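Side-chain contacts in bacteriophage virulence determinant (Salmonella enterica subsp. enterica serovar Typhimurium str. 14028S, PDB 6GGR), which is probably a zinc-dependent protease of the PipA family, a phage-encoded virulence effector acting on a host protein: residues 16-21 with 190-195; 147-150 with 155-158. One frame throughout, in Å; residues are numbered along the deposited sequence.

In the fold
Both contacts lie beside helix 160-173, which carries the zinc ligands His166 and His170, yet they obey different chemistry. Contact 1 is buried and small: a single side-chain hydrogen bond and the packing of Ile193 against the edge of an imidazole tie the N-terminal turn at 16-19 to helix 186-197, far apart in sequence. Contact 2 is local and only partly buried, a hairpin of strands 148-149 and 156-157 held by backbone bonds, with one face turned inward and other parts meeting a chain of another protein. They do not touch, their nearest atoms being about 6 Å apart, but Arg162 serves both, bonded to Asn192 of contact 1 and lying against Tyr149 of contact 2.

Contact 1: residues 16-21 with 190-195; sequences PEHQDN and YTNIIL
His18, in the short, weakly bonded helical turn at 16-19, reaches across to Asn192 and Ile193 on one side of the regular helix 186-197, so that side chains alone bridge the two backbones. The central bond runs from Asn192 ND2 to His18 NE2, 3.2 Å long and nearly straight at 170°. The donor lies in the imidazole plane and the acceptor in the amide plane, with the two planes only 23° apart. With CG of His18 set anti to its carbonyl carbon (chi1 -61°), the ring is carried out toward the helix and meets it edge-on. At the same edge, CG1 of Ile193 packs 3.8 Å from CE1 of His18, giving the polar bond an apolar neighbour. Because NE2 accepts while ND1 bonds to Asp14, the ring is probably protonated on ND1. Asn192 is fully engaged: its ND2 also donates to the carbonyl of Arg205, and its OD1 receives Arg162. What results is a buried polar network pinning the N-terminal segment to helix 186-197; within it the side chain of Asn192 lies about 8 Å from that of His166, a ligand in the zinc site of this probable metalloprotease.

Contact 2: residues 147-150 with 155-158; sequences EYYE and PQQF
Tyr149 and Gln156 exchange two backbone hydrogen bonds, Tyr149 N to Gln156 O at 2.8 Å and Gln156 N to Tyr149 O at 2.9 Å, making the hydrogen-bonded pair of a short antiparallel hairpin. A third bond, from Phe158 N to Glu147 O (2.8 Å, 173°), closes the next rung, with Tyr148 and Gln157 the non-hydrogen-bonded pair between. A water completes the Glu147-Phe158 rung, accepting from Glu147 N and donating to Phe158 O in place of a second direct bond. The carboxylate of Glu147 turns away from the hairpin, where OE1 makes a salt bridge to a basic side chain of another protein's chain.

On the side of the hairpin that carries Tyr149 and Gln156, chi1 of 68° puts CG of Tyr149 between the backbone N and the carbonyl carbon, laying one ring face under CB of Gln156, 3.6 Å from the Tyr149 ring centroid, in a CH-pi contact. The ring edge of Tyr149 meets the face of Phe158, just past strand 156-157, in a tilted edge-to-face pair, centroids 5.3 Å apart and planes at 59°. Arg162 adds a cation-pi interaction to Tyr149, whose hydroxyl bonds to the carbonyl of Pro203. On the Tyr148 side, Gln157 runs alongside the phenol, its CG 3.4 Å from CE2 of Tyr148, and CB of Pro155 approaches CD2 of the same ring at 3.9 Å.

Backbone bonding thus sets the register and side-chain contacts fix the rings. Held by Gln156, Phe158, Arg162 and Pro203, Tyr149 should be restricted in rotation. The partner chain also packs on Tyr148, Gln157 and Phe158, making the hairpin a binding surface; with the side chain of Phe158 about 6 Å from that of His166, docking here may present a substrate near the zinc site.

Contact 1: residues 16-21 with 190-195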
loop_
_atom_site.group_PDB
_atom_site.type_symbol
_atom_site.label_atom_id
_atom_site.label_comp_id
_atom_site.label_asym_id
_atom_site.label_seq_id
_atom_site.Cartn_x
_atom_site.Cartn_y
_atom_site.Cartn_z
ATOM N N PRO B 16 24.161 -9.334 -6.681
ATOM C CA PRO B 16 24.260 -9.252 -8.148
ATOM C C PRO B 16 23.054 -8.584 -8.784
ATOM O O PRO B 16 23.203 -7.887 -9.797
ATOM C CB PRO B 16 24.381 -10.720 -8.580
ATOM C CG PRO B 16 24.793 -11.465 -7.359
ATOM C CD PRO B 16 24.234 -10.723 -6.195
ATOM N N GLU B 17 21.858 -8.780 -8.224
ATOM C CA GLU B 17 20.654 -8.149 -8.748
ATOM C C GLU B 17 20.679 -6.630 -8.615
ATOM O O GLU B 17 19.815 -5.965 -9.193
ATOM C CB GLU B 17 19.416 -8.710 -8.035
ATOM C CG GLU B 17 19.139 -10.194 -8.311
ATOM C CD GLU B 17 19.988 -11.135 -7.459
ATOM O OE1 GLU B 17 20.861 -10.645 -6.712
ATOM O OE2 GLU B 17 19.782 -12.367 -7.535
ATOM N N HIS B 18 21.640 -6.073 -7.880
ATOM C CA HIS B 18 21.766 -4.633 -7.687
ATOM C C HIS B 18 22.916 -4.022 -8.470
ATOM O O HIS B 18 22.734 -3.007 -9.148
ATOM C CB HIS B 18 21.974 -4.314 -6.204
ATOM C CG HIS B 18 20.848 -4.746 -5.325
ATOM N ND1 HIS B 18 20.941 -4.736 -3.951
ATOM C CD2 HIS B 18 19.604 -5.190 -5.617
ATOM C CE1 HIS B 18 19.804 -5.164 -3.434
ATOM N NE2 HIS B 18 18.976 -5.444 -4.424
ATOM N N GLN B 19 24.107 -4.624 -8.384
ATOM C CA GLN B 19 25.343 -3.934 -8.743
ATOM C C GLN B 19 25.301 -3.311 -10.132
ATOM O O GLN B 19 26.042 -2.355 -10.386
ATOM C CB GLN B 19 26.531 -4.897 -8.645
ATOM C CG GLN B 19 26.578 -5.698 -7.350
ATOM C CD GLN B 19 27.945 -5.670 -6.687
ATOM O OE1 GLN B 19 28.373 -4.642 -6.161
ATOM N NE2 GLN B 19 28.636 -6.804 -6.708
ATOM N N ASP B 20 24.474 -3.823 -11.041
ATOM C CA ASP B 20 24.262 -3.173 -12.331
ATOM C C ASP B 20 23.103 -2.195 -12.161
ATOM O O ASP B 20 21.951 -2.602 -11.978
ATOM C CB ASP B 20 24.004 -4.197 -13.437
ATOM C CG ASP B 20 22.628 -4.822 -13.359
ATOM O OD1 ASP B 20 22.265 -5.353 -12.287
ATOM O OD2 ASP B 20 21.905 -4.773 -14.377
ATOM N N ASN B 21 23.416 -0.905 -12.201
ATOM C CA ASN B 21 22.500 0.142 -11.764
ATOM C C ASN B 21 22.085 -0.118 -10.323
ATOM O O ASN B 21 20.921 -0.448 -10.058
ATOM C CB ASN B 21 21.258 0.229 -12.648
ATOM C CG ASN B 21 20.311 1.332 -12.203
ATOM O OD1 ASN B 21 20.706 2.246 -11.476
ATOM N ND2 ASN B 21 19.054 1.246 -12.627
ATOM N N TYR B 190 18.192 -2.450 0.415
ATOM C CA TYR B 190 18.545 -2.802 1.788
ATOM C C TYR B 190 17.836 -4.076 2.224
ATOM O O TYR B 190 18.457 -4.994 2.770
ATOM C CB TYR B 190 18.180 -1.657 2.738
ATOM C CG TYR B 190 19.252 -0.613 2.954
ATOM C CD1 TYR B 190 20.577 -0.973 3.177
ATOM C CD2 TYR B 190 18.934 0.738 2.956
ATOM C CE1 TYR B 190 21.553 -0.014 3.386
ATOM C CE2 TYR B 190 19.903 1.704 3.160
ATOM C CZ TYR B 190 21.209 1.322 3.375
ATOM O OH TYR B 190 22.172 2.283 3.581
ATOM N N THR B 191 16.521 -4.143 1.997
ATOM C CA THR B 191 15.757 -5.309 2.421
ATOM C C THR B 191 16.263 -6.571 1.735
ATOM O O THR B 191 16.436 -7.609 2.385
ATOM C CB THR B 191 14.267 -5.085 2.143
ATOM O OG1 THR B 191 13.820 -3.921 2.853
ATOM C CG2 THR B 191 13.437 -6.276 2.591
ATOM N N ASN B 192 16.533 -6.501 0.427
ATOM C CA ASN B 192 17.075 -7.660 -0.280
ATOM C C ASN B 192 18.367 -8.144 0.366
ATOM O O ASN B 192 18.563 -9.348 0.569
ATOM C CB ASN B 192 17.325 -7.321 -1.749
ATOM C CG ASN B 192 16.046 -7.238 -2.566
ATOM O OD1 ASN B 192 14.978 -7.672 -2.134
ATOM N ND2 ASN B 192 16.159 -6.695 -3.770
ATOM N N ILE B 193 19.275 -7.215 0.677
ATOM C CA ILE B 193 20.589 -7.584 1.199
ATOM C C ILE B 193 20.466 -8.168 2.601
ATOM O O ILE B 193 21.096 -9.180 2.928
ATOM C CB ILE B 193 21.523 -6.363 1.191
ATOM C CG1 ILE B 193 21.733 -5.869 -0.241
ATOM C CG2 ILE B 193 22.866 -6.711 1.847
ATOM C CD1 ILE B 193 22.371 -4.494 -0.331
ATOM N N ILE B 194 19.678 -7.516 3.457
ATOM C CA ILE B 194 19.503 -7.983 4.829
ATOM C C ILE B 194 18.947 -9.401 4.838
ATOM O O ILE B 194 19.453 -10.284 5.541
ATOM C CB ILE B 194 18.593 -7.011 5.600
ATOM C CG1 ILE B 194 19.287 -5.656 5.744
ATOM C CG2 ILE B 194 18.227 -7.571 6.976
ATOM C CD1 ILE B 194 18.369 -4.544 6.209
ATOM N N LEU B 195 17.899 -9.641 4.048
ATOM C CA LEU B 195 17.269 -10.958 4.032
ATOM C C LEU B 195 18.242 -12.036 3.567
ATOM O O LEU B 195 18.280 -13.132 4.137
ATOM C CB LEU B 195 16.031 -10.935 3.137
ATOM C CG LEU B 195 14.697 -10.715 3.861
ATOM C CD1 LEU B 195 14.687 -9.394 4.599
ATOM C CD2 LEU B 195 13.546 -10.784 2.873
#

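Contact 2: residues 147-150 with 155-158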
loop_
_atom_site.group_PDB
_atom_site.type_symbol
_atom_site.label_atom_id
_atom_site.label_comp_id
_atom_site.label_asym_id
_atom_site.label_seq_id
_atom_site.Cartn_x
_atom_site.Cartn_y
_atom_site.Cartn_z
ATOM N N GLU B 147 -0.029 -10.626 -1.300
ATOM C CA GLU B 147 0.502 -9.547 -2.114
ATOM C C GLU B 147 1.868 -9.968 -2.631
ATOM O O GLU B 147 2.602 -10.706 -1.967
ATOM C CB GLU B 147 0.587 -8.238 -1.322
ATOM C CG GLU B 147 -0.787 -7.662 -0.966
ATOM C CD GLU B 147 -0.744 -6.178 -0.665
ATOM O OE1 GLU B 147 -0.669 -5.808 0.526
ATOM O OE2 GLU B 147 -0.778 -5.380 -1.623
ATOM N N TYR B 148 2.175 -9.515 -3.822
ATOM C CA TYR B 148 3.325 -9.959 -4.568
ATOM C C TYR B 148 4.383 -8.912 -4.897
ATOM O O TYR B 148 4.111 -7.792 -4.955
ATOM C CB TYR B 148 2.854 -10.691 -5.882
ATOM C CG TYR B 148 2.092 -12.015 -5.648
ATOM C CD1 TYR B 148 0.761 -12.022 -5.363
ATOM C CD2 TYR B 148 2.726 -13.231 -5.691
ATOM C CE1 TYR B 148 0.082 -13.147 -5.158
ATOM C CE2 TYR B 148 2.079 -14.381 -5.499
ATOM C CZ TYR B 148 0.730 -14.362 -5.242
ATOM O OH TYR B 148 0.079 -15.499 -5.006
ATOM N N TYR B 149 5.604 -9.369 -5.038
ATOM C CA TYR B 149 6.657 -8.500 -5.540
ATOM C C TYR B 149 7.332 -9.173 -6.727
ATOM O O TYR B 149 7.224 -10.387 -6.928
ATOM C CB TYR B 149 7.687 -8.152 -4.446
ATOM C CG TYR B 149 8.560 -9.294 -3.955
ATOM C CD1 TYR B 149 9.689 -9.688 -4.660
ATOM C CD2 TYR B 149 8.277 -9.948 -2.762
ATOM C CE1 TYR B 149 10.500 -10.719 -4.203
ATOM C CE2 TYR B 149 9.082 -10.981 -2.298
ATOM C CZ TYR B 149 10.190 -11.358 -3.021
ATOM O OH TYR B 149 10.982 -12.382 -2.553
ATOM N N GLU B 150 8.026 -8.370 -7.524
ATOM C CA GLU B 150 8.618 -8.851 -8.763
ATOM C C GLU B 150 10.028 -9.373 -8.514
ATOM O O GLU B 150 10.811 -8.756 -7.786
ATOM C CB GLU B 150 8.645 -7.738 -9.806
ATOM C CG GLU B 150 8.870 -8.239 -11.223
ATOM C CD GLU B 150 8.306 -7.296 -12.268
ATOM O OE1 GLU B 150 8.494 -6.069 -12.128
ATOM O OE2 GLU B 150 7.665 -7.782 -13.222
ATOM N N PRO B 155 6.597 -13.693 -9.945
ATOM C CA PRO B 155 6.038 -13.014 -8.770
ATOM C C PRO B 155 6.206 -13.850 -7.513
ATOM O O PRO B 155 5.931 -15.051 -7.500
ATOM C CB PRO B 155 4.562 -12.829 -9.137
ATOM C CG PRO B 155 4.284 -13.889 -10.159
ATOM C CD PRO B 155 5.562 -14.052 -10.930
ATOM N N GLN B 156 6.664 -13.196 -6.450
ATOM C CA GLN B 156 6.865 -13.822 -5.152
ATOM C C GLN B 156 5.893 -13.221 -4.150
ATOM O O GLN B 156 5.628 -12.015 -4.178
ATOM C CB GLN B 156 8.302 -13.617 -4.657
ATOM C CG GLN B 156 9.370 -14.064 -5.632
ATOM C CD GLN B 156 9.307 -15.546 -5.916
ATOM O OE1 GLN B 156 9.343 -16.365 -4.999
ATOM N NE2 GLN B 156 9.199 -15.902 -7.191
ATOM N N GLN B 157 5.366 -14.062 -3.268
ATOM C CA GLN B 157 4.517 -13.573 -2.191
ATOM C C GLN B 157 5.357 -12.840 -1.159
ATOM O O GLN B 157 6.452 -13.283 -0.800
ATOM C CB GLN B 157 3.785 -14.724 -1.503
ATOM C CG GLN B 157 2.846 -15.512 -2.383
ATOM C CD GLN B 157 1.876 -16.352 -1.574
ATOM O OE1 GLN B 157 1.804 -16.231 -0.351
ATOM N NE2 GLN B 157 1.121 -17.206 -2.253
ATOM N N PHE B 158 4.841 -11.713 -0.676
ATOM C CA PHE B 158 5.410 -11.107 0.519
ATOM C C PHE B 158 5.214 -12.043 1.703
ATOM O O PHE B 158 4.146 -12.638 1.870
ATOM C CB PHE B 158 4.745 -9.764 0.815
ATOM C CG PHE B 158 5.304 -8.610 0.033
ATOM C CD1 PHE B 158 6.545 -8.089 0.339
ATOM C CD2 PHE B 158 4.567 -8.018 -0.977
ATOM C CE1 PHE B 158 7.058 -7.018 -0.363
ATOM C CE2 PHE B 158 5.072 -6.943 -1.683
ATOM C CZ PHE B 158 6.323 -6.443 -1.373
HETATM O O HOH W 1 1.387 -11.849 1.216
#